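Local coordinates for protein alkaline phosphatase D (PDB 2YEQ) that hydrolyses phosphate esters as a secreted phosphodiesterase and alkaline phosphatase whose active site contains iron and calcium, at residues H129-A134 against G166-H171. Residues are numbered along the deposited sequence; the frame is centred on the assembly and turned at random.
Sequences HGYYTA and GNVRTH. With EDO (1,2-ethanediol), chain F.
A cation-pi contact in which an arginine points a single nitrogen at a tyrosine face, rather than lying flat on it, joins Arg169 to Tyr132 in a loop-to-loop contact of the PhoD phosphatase domain. Arg169 NH2 sits over the centre of the Tyr132 ring, 3.3 Å above its plane, and CZ stands 4.6 Å from the centroid, 6° off the ring normal. Guanidinium and ring planes are 84° apart, which turns the edge of the cation to the pi cloud. The arginine chain bends at chi3, swinging NE toward the Gly130 carbonyl. Tyr131 CD1 lies over one guanidinium face, offset toward the rim, while Tyr131 CE1 packs on Arg169 CD at 3.6 Å. NH2 also gives a weak hydrogen bond to Gly130 O (2.9 Å, 129° at the hydrogen). NE bonds Tyr127 O and NH1 forms a salt bridge with Asp192, whose carboxylate would offset much of the charge, and bonds on all three nitrogens hold the group's rotation. In this calcineurin-like fold, residues 129-132 lead from the loop after strand 117-122, which carries the iron ligand Cys124, into helix 133-138, with Tyr132 as its N-cap; residues 166-171 belong to the loop between strand 145-148 and helix 179-190. Val168 CG2 touches Gly130 CA (3.7 Å) and Tyr131 CE2 (3.8 Å). His129 and Asn167 run side by side, with Asn167 OD1 3.2 Å from His129 CD2 and hydrogen-bonded by Ser163 N; Tyr161 O accepts bonds from His129 NE2 and Asn167 ND2. A water donates to His129 O and Gly166 O, bridging the two carbonyls.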
loop_
_atom_site.group_PDB
_atom_site.type_symbol
_atom_site.label_atom_id
_atom_site.label_comp_id
_atom_site.label_asym_id
_atom_site.label_seq_id
_atom_site.Cartn_x
_atom_site.Cartn_y
_atom_site.Cartn_z
ATOM N N HIS A 129 -5.910 -15.600 -3.321
ATOM C CA HIS A 129 -6.730 -15.234 -4.481
ATOM C C HIS A 129 -6.011 -15.338 -5.831
ATOM O O HIS A 129 -6.666 -15.385 -6.874
ATOM C CB HIS A 129 -7.316 -13.834 -4.300
ATOM C CG HIS A 129 -8.370 -13.785 -3.237
ATOM N ND1 HIS A 129 -9.218 -12.713 -3.064
ATOM C CD2 HIS A 129 -8.735 -14.708 -2.311
ATOM C CE1 HIS A 129 -10.040 -12.967 -2.059
ATOM N NE2 HIS A 129 -9.768 -14.171 -1.589
ATOM N N GLY A 130 -4.691 -15.393 -5.804
ATOM C CA GLY A 130 -3.948 -15.576 -7.038
ATOM C C GLY A 130 -2.463 -15.550 -6.825
ATOM O O GLY A 130 -1.988 -15.364 -5.705
ATOM N N TYR A 131 -1.758 -15.766 -7.934
ATOM C CA TYR A 131 -0.307 -15.697 -8.011
ATOM C C TYR A 131 0.125 -14.254 -8.164
ATOM O O TYR A 131 -0.632 -13.405 -8.662
ATOM C CB TYR A 131 0.200 -16.655 -9.148
ATOM C CG TYR A 131 -0.117 -18.078 -8.749
ATOM C CD1 TYR A 131 0.691 -18.766 -7.834
ATOM C CD2 TYR A 131 -1.303 -18.682 -9.152
ATOM C CE1 TYR A 131 0.363 -20.050 -7.400
ATOM C CE2 TYR A 131 -1.648 -19.942 -8.715
ATOM C CZ TYR A 131 -0.811 -20.621 -7.833
ATOM O OH TYR A 131 -1.191 -21.854 -7.392
ATOM N N TYR A 132 1.333 -13.979 -7.698
ATOM C CA TYR A 132 1.949 -12.666 -7.710
ATOM C C TYR A 132 2.695 -12.326 -9.029
ATOM O O TYR A 132 3.716 -11.636 -9.049
ATOM C CB TYR A 132 2.880 -12.522 -6.505
ATOM C CG TYR A 132 2.181 -12.498 -5.119
ATOM C CD1 TYR A 132 0.797 -12.342 -4.984
ATOM C CD2 TYR A 132 2.943 -12.586 -3.957
ATOM C CE1 TYR A 132 0.189 -12.319 -3.709
ATOM C CE2 TYR A 132 2.363 -12.550 -2.704
ATOM C CZ TYR A 132 0.990 -12.423 -2.573
ATOM O OH TYR A 132 0.455 -12.383 -1.297
ATOM N N THR A 133 2.099 -12.726 -10.131
ATOM C CA THR A 133 2.581 -12.346 -11.464
ATOM C C THR A 133 2.782 -10.832 -11.591
ATOM O O THR A 133 3.737 -10.374 -12.230
ATOM C CB THR A 133 1.590 -12.811 -12.500
ATOM O OG1 THR A 133 1.163 -14.133 -12.160
ATOM C CG2 THR A 133 2.202 -12.779 -13.938
ATOM N N ALA A 134 1.913 -10.034 -10.954
ATOM C CA ALA A 134 2.086 -8.582 -10.998
ATOM C C ALA A 134 3.474 -8.155 -10.570
ATOM O O ALA A 134 4.053 -7.233 -11.165
ATOM C CB ALA A 134 0.998 -7.825 -10.149
ATOM N N GLY A 166 -11.997 -18.373 -7.164
ATOM C CA GLY A 166 -11.451 -19.510 -6.428
ATOM C C GLY A 166 -10.232 -19.158 -5.617
ATOM O O GLY A 166 -9.416 -18.323 -6.023
ATOM N N ASN A 167 -10.100 -19.783 -4.454
ATOM C CA ASN A 167 -8.877 -19.645 -3.658
ATOM C C ASN A 167 -7.806 -20.654 -4.093
ATOM O O ASN A 167 -7.762 -21.799 -3.607
ATOM C CB ASN A 167 -9.180 -19.767 -2.165
ATOM C CG ASN A 167 -9.711 -18.471 -1.587
ATOM O OD1 ASN A 167 -10.095 -17.573 -2.342
ATOM N ND2 ASN A 167 -9.706 -18.352 -0.255
ATOM N N VAL A 168 -6.904 -20.198 -4.956
ATOM C CA VAL A 168 -5.951 -21.097 -5.603
ATOM C C VAL A 168 -4.785 -21.473 -4.698
ATOM O O VAL A 168 -4.134 -22.486 -4.936
ATOM C CB VAL A 168 -5.454 -20.506 -6.960
ATOM C CG1 VAL A 168 -6.637 -20.403 -7.925
ATOM C CG2 VAL A 168 -4.762 -19.149 -6.768
ATOM N N ARG A 169 -4.490 -20.625 -3.708
ATOM C CA ARG A 169 -3.546 -20.954 -2.648
ATOM C C ARG A 169 -4.287 -20.855 -1.311
ATOM O O ARG A 169 -5.453 -20.444 -1.276
ATOM C CB ARG A 169 -2.337 -20.027 -2.670
ATOM C CG ARG A 169 -1.584 -19.958 -4.016
ATOM C CD ARG A 169 -0.226 -19.294 -3.880
ATOM N NE ARG A 169 -0.333 -17.824 -3.959
ATOM C CZ ARG A 169 0.689 -16.996 -4.089
ATOM N NH1 ARG A 169 1.920 -17.468 -4.110
ATOM N NH2 ARG A 169 0.494 -15.682 -4.193
ATOM N N THR A 170 -3.615 -21.216 -0.229
ATOM C CA THR A 170 -4.278 -21.403 1.075
ATOM C C THR A 170 -3.462 -20.778 2.179
ATOM O O THR A 170 -2.253 -21.022 2.277
ATOM C CB THR A 170 -4.441 -22.910 1.376
ATOM O OG1 THR A 170 -5.162 -23.513 0.300
ATOM C CG2 THR A 170 -5.223 -23.133 2.707
ATOM N N HIS A 171 -4.113 -20.001 3.047
ATOM C CA HIS A 171 -3.428 -19.456 4.188
ATOM C C HIS A 171 -2.848 -20.559 5.060
ATOM O O HIS A 171 -3.370 -21.666 5.090
ATOM C CB HIS A 171 -4.359 -18.536 4.987
ATOM C CG HIS A 171 -4.450 -17.156 4.427
ATOM N ND1 HIS A 171 -5.642 -16.467 4.329
ATOM C CD2 HIS A 171 -3.497 -16.339 3.915
ATOM C CE1 HIS A 171 -5.411 -15.280 3.787
ATOM N NE2 HIS A 171 -4.116 -15.169 3.548
HETATM C C1 EDO F . -3.887 -24.645 7.816
HETATM O O1 EDO F . -3.867 -24.461 6.396
HETATM C C2 EDO F . -5.256 -24.313 8.381
HETATM O O2 EDO F . -5.281 -24.628 9.772
HETATM O O HOH W 1 -9.204 -16.177 -7.491
#